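Side-chain contacts in lipopolysaccharide biosynthesis protein wbpB (Thermus thermophilus, PDB 3O9Z), which acts as an NAD-dependent sugar dehydrogenase in the biosynthesis of 2,3-diacetamido-2,3-dideoxy-D-mannuronic acid, a sugar probably destined for lipopolysaccharide: residues Glu64-Arg67 with Asp68-Glu71; Trp108-Glu111 with Ile112-Lys116; Glu236-Arg239 with Arg240-Lys243. All coordinates share one frame; numbering follows the deposited sequence.

How the contacts relate
The three contacts illustrate how a helix is begun and ended. Contacts 1 and 2 belong to the NAD-binding Rossmann fold, yet on different helices, 56-68 and 109-122, with centres 28 Å apart. Contact 3 comprises the short helix 236-239 and the turn that ends it, on the opposite side of the chain's centre from both. Contact 2 opens a helix and buries I112 and L115 against two neighbouring helices; contacts 1 and 3 both close a helix with a Schellman motif. Contact 1 is partly buried, and three of its acidic side chains form salt bridges to arginines of a second subunit. Contact 3 is a surface turn touched by no other subunit, and its glutamate-arginine pair is made locally.

Contact 1 of 3, residues Glu64-Arg67 with Asp68-Glu71; sequences EDLR and DRGE
L66 and E71 are joined through their backbones where helix 56-68 ends in a Schellman motif. E71 N donates to L66 O (2.9 Å), and within that loop G70 N donates to R67 O (3.0 Å). R69 is the first to leave helical angles, and the positive phi of G70 (73°), the C-prime residue, completes the turn on the way to strand 75-78 of the Rossmann fold. L66 O is gripped twice, since R69 N also reaches it, from the opposite face of the carbonyl plane to E71 N. Two residues before L66, E64 O still accepts an ordinary helical bond from D68 N.

Among the side chains, R67 meets its neighbour D68 side-on: NE (3.2 Å) and NH1 (2.9 Å) of R67 both converge on D68 OD1. That oxygen lies in the guanidinium plane, while the two flat groups are turned 34° apart. The bend of the R67 chain at chi3 (63°) brings the guanidinium to the carboxylate. D68 OD2 is engaged by R121 and R114 of the second subunit, and E64 and D65 both pair with R90 of that subunit, which places this acidic helix end at the interface.

On another side of the turn, L66 CD2 sits over one face of the R69 guanidinium, displaced toward its rim and 3.3 Å from R69 NH1. R69 NE bonds E71 OE1 at 2.6 Å, nearly along the oxygen's C-O axis.

Contact 2 of 3, residues Trp108-Glu111 with Ile112-Lys116; sequences WPEE and IARLK
W108 and I112 make the first of four successive backbone bonds that start helix 109-122: I112 N to W108 O (3.2 Å), then A113 N to P109 O, R114 N to E110 O and, shortest, L115 N to E111 O (2.9 Å). Their N-H...O angles, 153° or more, are those of ordinary helical bonds.

The polar side-chain contact at this end is made by E111. Its CG stands beside its own backbone N (chi1 -66°), which carries the extended carboxylate back toward W108 N. OE1 of E111 accepts from W108 N (3.0 Å), which approaches from above the carboxylate plane, 39° out of it, and also, weakly, from L107 N. With W108 at the N-cap, this corresponds to one half of a capping box, the half in which the third helical residue reaches back to the N-cap backbone. A carboxylate so placed probably also gains from the positive end of the helix dipole. The helix is the crossover of a beta-alpha-beta unit between strands 98-101 and 126-128 of the Rossmann fold, and the E111 side chain is about 7 Å from that of H85, an NAD-binding residue.

The charged pair E110-R114 is looser. E110 OE1 stands 4.5 Å from R114 NE, well out of the guanidinium plane, so charge alone links them; E110 CG lies at the guanidinium edge.

Apolar contacts face inward. I112 packs on L281 and I288 of helix 281-294, whereas L115 meets Y86 and I89 of helix 85-94.

Side-chain carbons also rest against carbonyl oxygens of the preceding turn, I112 CB 3.4 Å from P109 O and L115 CG 3.2 Å from E111 O.

Contact 3 of 3, residues Glu236-Arg239 with Arg240-Lys243; sequences EPLR and RQGK
The guanidinium of R240 has P237 over one face, with CB of the proline 4.3 Å above the plane and offset toward the rim, and the carboxylate of E236 at its edge. The grip is side-on, one nitrogen to each oxygen. R240 NH2 donates almost straight to the syn lone pair of E236 OE1 (2.7 Å), which lies in the guanidinium plane, whereas R240 NE meets E236 OE2 (3.0 Å) from above the carboxylate. The asymmetry fits the 41° between the two planes. E236 bends at chi2 (-89°) to bring its carboxylate round to R240, one helical turn along, and the same two residues are also joined by R240 N to E236 O.

Q241 passes across L238, with Q241 CG 3.4 Å from P237 O and Q241 OE1 3.9 Å from L238 CD2. K243 lays its CB and CG against the backbone at L238 O, while its NZ makes no contact with 236-239. R239 NH1 is bonded to V234 O, just before the helix.

Beneath these side chains the backbone closes the helix. L238 O accepts from Q241 N and K243 N (3.2 Å from the latter), which come from opposite faces of its plane, and R239 O accepts from G242 N (2.9 Å). With positive phi at G242 (99°), this is the Schellman motif that ends helix 236-239 and leads into strand 245-251, which carries the 2-oxoglutarate-binding R247.

Contact 1 of 3, residues Glu64-Arg67 with Asp68-Glu71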
loop_
_atom_site.group_PDB
_atom_site.type_symbol
_atom_site.label_atom_id
_atom_site.label_comp_id
_atom_site.label_asym_id
_atom_site.label_seq_id
_atom_site.Cartn_x
_atom_site.Cartn_y
_atom_site.Cartn_z
ATOM N N GLU A 64 5.180 -16.775 17.708
ATOM C CA GLU A 64 4.634 -18.061 18.197
ATOM C C GLU A 64 5.763 -19.070 18.239
ATOM O O GLU A 64 5.855 -19.826 19.227
ATOM C CB GLU A 64 3.500 -18.513 17.289
ATOM C CG GLU A 64 2.709 -19.771 17.765
ATOM C CD GLU A 64 1.533 -19.993 16.864
ATOM O OE1 GLU A 64 1.745 -20.125 15.624
ATOM O OE2 GLU A 64 0.377 -19.996 17.383
ATOM N N ASP A 65 6.620 -19.110 17.206
ATOM C CA ASP A 65 7.826 -19.930 17.284
ATOM C C ASP A 65 8.707 -19.597 18.475
ATOM O O ASP A 65 9.175 -20.525 19.151
ATOM C CB ASP A 65 8.664 -19.860 15.991
ATOM C CG ASP A 65 7.971 -20.436 14.775
ATOM O OD1 ASP A 65 7.004 -21.236 14.864
ATOM O OD2 ASP A 65 8.457 -20.086 13.654
ATOM N N LEU A 66 8.980 -18.324 18.763
ATOM C CA LEU A 66 9.750 -17.915 19.930
ATOM C C LEU A 66 9.076 -18.433 21.218
ATOM O O LEU A 66 9.768 -19.007 22.076
ATOM C CB LEU A 66 9.897 -16.398 20.001
ATOM C CG LEU A 66 10.797 -15.768 18.924
ATOM C CD1 LEU A 66 10.916 -14.314 19.324
ATOM C CD2 LEU A 66 12.145 -16.463 18.781
ATOM N N ARG A 67 7.756 -18.303 21.320
ATOM C CA ARG A 67 7.068 -18.763 22.535
ATOM C C ARG A 67 7.361 -20.243 22.688
ATOM O O ARG A 67 7.610 -20.709 23.811
ATOM C CB ARG A 67 5.555 -18.490 22.504
ATOM C CG ARG A 67 4.774 -18.967 23.771
ATOM C CD ARG A 67 3.285 -19.145 23.496
ATOM N NE ARG A 67 3.072 -20.179 22.497
ATOM C CZ ARG A 67 1.962 -20.345 21.790
ATOM N NH1 ARG A 67 1.892 -21.321 20.888
ATOM N NH2 ARG A 67 0.941 -19.516 21.946
ATOM N N ASP A 68 7.197 -20.985 21.594
ATOM C CA ASP A 68 7.152 -22.461 21.659
ATOM C C ASP A 68 8.554 -22.942 22.011
ATOM O O ASP A 68 8.727 -24.082 22.442
ATOM C CB ASP A 68 6.715 -23.045 20.312
ATOM C CG ASP A 68 5.205 -22.987 20.118
ATOM O OD1 ASP A 68 4.486 -22.616 21.077
ATOM O OD2 ASP A 68 4.693 -23.323 19.016
ATOM N N ARG A 69 9.571 -22.103 21.862
ATOM C CA ARG A 69 10.930 -22.524 22.210
ATOM C C ARG A 69 11.472 -21.820 23.433
ATOM O O ARG A 69 12.679 -21.795 23.711
ATOM C CB ARG A 69 11.895 -22.479 21.025
ATOM C CG ARG A 69 12.341 -21.105 20.584
ATOM C CD ARG A 69 13.172 -21.262 19.302
ATOM N NE ARG A 69 13.944 -20.065 18.985
ATOM C CZ ARG A 69 13.856 -19.397 17.838
ATOM N NH1 ARG A 69 14.599 -18.314 17.657
ATOM N NH2 ARG A 69 13.038 -19.811 16.872
ATOM N N GLY A 70 10.546 -21.285 24.218
ATOM C CA GLY A 70 10.919 -20.699 25.494
ATOM C C GLY A 70 11.644 -19.369 25.423
ATOM O O GLY A 70 12.346 -18.990 26.347
ATOM N N GLU A 71 11.458 -18.616 24.339
ATOM C CA GLU A 71 12.118 -17.321 24.181
ATOM C C GLU A 71 11.064 -16.272 23.800
ATOM O O GLU A 71 11.346 -15.319 23.062
ATOM C CB GLU A 71 13.170 -17.358 23.069
ATOM C CG GLU A 71 14.109 -18.555 23.155
ATOM C CD GLU A 71 15.245 -18.493 22.157
ATOM O OE1 GLU A 71 15.005 -18.708 20.943
ATOM O OE2 GLU A 71 16.373 -18.208 22.607
#

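Contact 2 of 3, residues Trp108-Glu111 with Ile112-Lys116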
loop_
_atom_site.group_PDB
_atom_site.type_symbol
_atom_site.label_atom_id
_atom_site.label_comp_id
_atom_site.label_asym_id
_atom_site.label_seq_id
_atom_site.Cartn_x
_atom_site.Cartn_y
_atom_site.Cartn_z
ATOM N N TRP A 108 -13.851 0.656 21.212
ATOM C CA TRP A 108 -15.235 0.403 21.674
ATOM C C TRP A 108 -15.294 -0.244 23.060
ATOM O O TRP A 108 -14.515 -1.118 23.380
ATOM C CB TRP A 108 -15.942 -0.523 20.683
ATOM C CG TRP A 108 -16.051 0.060 19.316
ATOM C CD1 TRP A 108 -15.230 -0.180 18.236
ATOM C CD2 TRP A 108 -17.029 1.007 18.872
ATOM N NE1 TRP A 108 -15.661 0.553 17.152
ATOM C CE2 TRP A 108 -16.754 1.296 17.512
ATOM C CE3 TRP A 108 -18.123 1.633 19.474
ATOM C CZ2 TRP A 108 -17.540 2.174 16.762
ATOM C CZ3 TRP A 108 -18.881 2.541 18.724
ATOM C CH2 TRP A 108 -18.597 2.787 17.386
ATOM N N PRO A 109 -16.325 0.104 23.854
ATOM C CA PRO A 109 -16.567 -0.648 25.091
ATOM C C PRO A 109 -16.730 -2.174 24.897
ATOM O O PRO A 109 -16.259 -2.866 25.777
ATOM C CB PRO A 109 -17.875 -0.040 25.637
ATOM C CG PRO A 109 -17.828 1.412 25.085
ATOM C CD PRO A 109 -17.253 1.240 23.676
ATOM N N GLU A 110 -17.311 -2.633 23.794
ATOM C CA GLU A 110 -17.463 -4.093 23.572
ATOM C C GLU A 110 -16.071 -4.729 23.479
ATOM O O GLU A 110 -15.842 -5.841 23.960
ATOM C CB GLU A 110 -18.243 -4.337 22.297
ATOM C CG GLU A 110 -18.485 -5.799 21.924
ATOM C CD GLU A 110 -19.226 -5.913 20.611
ATOM O OE1 GLU A 110 -19.135 -6.974 19.955
ATOM O OE2 GLU A 110 -19.898 -4.925 20.237
ATOM N N GLU A 111 -15.090 -3.991 22.940
ATOM C CA GLU A 111 -13.725 -4.501 22.831
ATOM C C GLU A 111 -13.072 -4.578 24.213
ATOM O O GLU A 111 -12.380 -5.548 24.541
ATOM C CB GLU A 111 -12.878 -3.644 21.848
ATOM C CG GLU A 111 -13.411 -3.763 20.432
ATOM C CD GLU A 111 -12.797 -2.758 19.475
ATOM O OE1 GLU A 111 -12.429 -1.667 19.945
ATOM O OE2 GLU A 111 -12.632 -3.117 18.285
ATOM N N ILE A 112 -13.279 -3.568 25.072
ATOM C CA ILE A 112 -12.820 -3.603 26.447
ATOM C C ILE A 112 -13.415 -4.867 27.135
ATOM O O ILE A 112 -12.623 -5.564 27.788
ATOM C CB ILE A 112 -13.261 -2.334 27.247
ATOM C CG1 ILE A 112 -12.499 -1.084 26.753
ATOM C CG2 ILE A 112 -13.060 -2.559 28.733
ATOM C CD1 ILE A 112 -11.055 -0.997 27.139
ATOM N N ALA A 113 -14.713 -5.124 26.936
ATOM C CA ALA A 113 -15.379 -6.264 27.603
ATOM C C ALA A 113 -14.787 -7.594 27.115
ATOM O O ALA A 113 -14.546 -8.508 27.923
ATOM C CB ALA A 113 -16.860 -6.209 27.375
ATOM N N ARG A 114 -14.524 -7.716 25.818
ATOM C CA ARG A 114 -13.995 -8.958 25.288
ATOM C C ARG A 114 -12.567 -9.120 25.758
ATOM O O ARG A 114 -12.129 -10.239 26.091
ATOM C CB ARG A 114 -14.091 -8.997 23.759
ATOM C CG ARG A 114 -15.446 -8.939 23.098
ATOM C CD ARG A 114 -16.274 -10.211 23.240
ATOM N NE ARG A 114 -17.703 -9.902 23.124
ATOM C CZ ARG A 114 -18.677 -10.808 23.073
ATOM N NH1 ARG A 114 -18.392 -12.103 23.122
ATOM N NH2 ARG A 114 -19.942 -10.420 22.967
ATOM N N LEU A 115 -11.775 -8.042 25.805
ATOM C CA LEU A 115 -10.444 -8.083 26.374
ATOM C C LEU A 115 -10.354 -8.511 27.825
ATOM O O LEU A 115 -9.462 -9.268 28.182
ATOM C CB LEU A 115 -9.624 -6.799 26.088
ATOM C CG LEU A 115 -9.310 -6.406 24.648
ATOM C CD1 LEU A 115 -8.416 -5.130 24.775
ATOM C CD2 LEU A 115 -8.518 -7.563 23.987
ATOM N N LYS A 116 -11.364 -8.138 28.611
ATOM C CA LYS A 116 -11.425 -8.629 29.980
ATOM C C LYS A 116 -11.563 -10.161 29.992
ATOM O O LYS A 116 -10.871 -10.852 30.714
ATOM C CB LYS A 116 -12.591 -7.934 30.702
ATOM C CG LYS A 116 -12.336 -6.468 31.025
ATOM C CD LYS A 116 -11.284 -6.284 32.100
ATOM C CE LYS A 116 -11.863 -6.576 33.487
ATOM N NZ LYS A 116 -10.903 -6.218 34.578
#

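Contact 3 of 3, residues Glu236-Arg239 with Arg240-Lys243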
loop_
_atom_site.group_PDB
_atom_site.type_symbol
_atom_site.label_atom_id
_atom_site.label_comp_id
_atom_site.label_asym_id
_atom_site.label_seq_id
_atom_site.Cartn_x
_atom_site.Cartn_y
_atom_site.Cartn_z
ATOM N N GLU A 236 -5.304 34.286 21.378
ATOM C CA GLU A 236 -4.569 35.281 20.593
ATOM C C GLU A 236 -3.215 35.712 21.165
ATOM O O GLU A 236 -2.254 35.798 20.413
ATOM C CB GLU A 236 -5.436 36.509 20.322
ATOM C CG GLU A 236 -4.795 37.428 19.296
ATOM C CD GLU A 236 -3.883 38.454 19.948
ATOM O OE1 GLU A 236 -4.068 38.746 21.148
ATOM O OE2 GLU A 236 -2.983 38.951 19.248
ATOM N N PRO A 237 -3.112 35.884 22.492
ATOM C CA PRO A 237 -1.795 36.266 23.033
ATOM C C PRO A 237 -0.680 35.231 22.827
ATOM O O PRO A 237 0.504 35.576 22.809
ATOM C CB PRO A 237 -2.094 36.515 24.516
ATOM C CG PRO A 237 -3.554 36.917 24.542
ATOM C CD PRO A 237 -4.155 35.912 23.534
ATOM N N LEU A 238 -1.035 33.959 22.650
ATOM C CA LEU A 238 -0.084 32.908 22.307
ATOM C C LEU A 238 0.025 32.730 20.792
ATOM O O LEU A 238 1.101 32.465 20.262
ATOM C CB LEU A 238 -0.550 31.588 22.928
ATOM C CG LEU A 238 -0.598 31.539 24.458
ATOM C CD1 LEU A 238 -1.348 30.286 24.926
ATOM C CD2 LEU A 238 0.831 31.525 24.976
ATOM N N ARG A 239 -1.100 32.799 20.094
ATOM C CA ARG A 239 -1.134 32.650 18.644
ATOM C C ARG A 239 -0.314 33.727 17.933
ATOM O O ARG A 239 0.366 33.438 16.940
ATOM C CB ARG A 239 -2.592 32.669 18.176
ATOM C CG ARG A 239 -2.758 32.350 16.707
ATOM C CD ARG A 239 -4.223 32.350 16.370
ATOM N NE ARG A 239 -4.683 33.715 16.143
ATOM C CZ ARG A 239 -5.639 34.312 16.842
ATOM N NH1 ARG A 239 -6.247 33.667 17.828
ATOM N NH2 ARG A 239 -5.997 35.550 16.535
ATOM N N ARG A 240 -0.340 34.949 18.473
ATOM C CA ARG A 240 0.433 36.053 17.885
ATOM C C ARG A 240 1.919 35.757 17.914
ATOM O O ARG A 240 2.682 36.285 17.109
ATOM C CB ARG A 240 0.131 37.373 18.607
ATOM C CG ARG A 240 0.873 37.488 19.927
ATOM C CD ARG A 240 0.765 38.890 20.552
ATOM N NE ARG A 240 -0.584 39.218 21.005
ATOM C CZ ARG A 240 -0.874 40.099 21.962
ATOM N NH1 ARG A 240 0.089 40.759 22.617
ATOM N NH2 ARG A 240 -2.142 40.292 22.282
ATOM N N GLN A 241 2.347 34.871 18.804
ATOM C CA GLN A 241 3.752 34.508 18.886
ATOM C C GLN A 241 4.100 33.293 18.048
ATOM O O GLN A 241 5.255 32.872 18.025
ATOM C CB GLN A 241 4.161 34.214 20.323
ATOM C CG GLN A 241 3.495 35.154 21.317
ATOM C CD GLN A 241 3.777 34.740 22.733
ATOM O OE1 GLN A 241 3.560 33.590 23.106
ATOM N NE2 GLN A 241 4.309 35.660 23.517
ATOM N N GLY A 242 3.096 32.701 17.401
ATOM C CA GLY A 242 3.320 31.550 16.537
ATOM C C GLY A 242 3.015 30.219 17.207
ATOM O O GLY A 242 3.263 29.185 16.597
ATOM N N LYS A 243 2.502 30.215 18.443
ATOM C CA LYS A 243 2.220 28.950 19.141
ATOM C C LYS A 243 1.048 28.203 18.512
ATOM O O LYS A 243 0.074 28.852 18.104
ATOM C CB LYS A 243 1.879 29.197 20.605
ATOM C CG LYS A 243 2.909 30.023 21.371
ATOM C CD LYS A 243 4.204 29.275 21.577
ATOM C CE LYS A 243 5.014 29.956 22.681
ATOM N NZ LYS A 243 6.385 29.395 22.761
#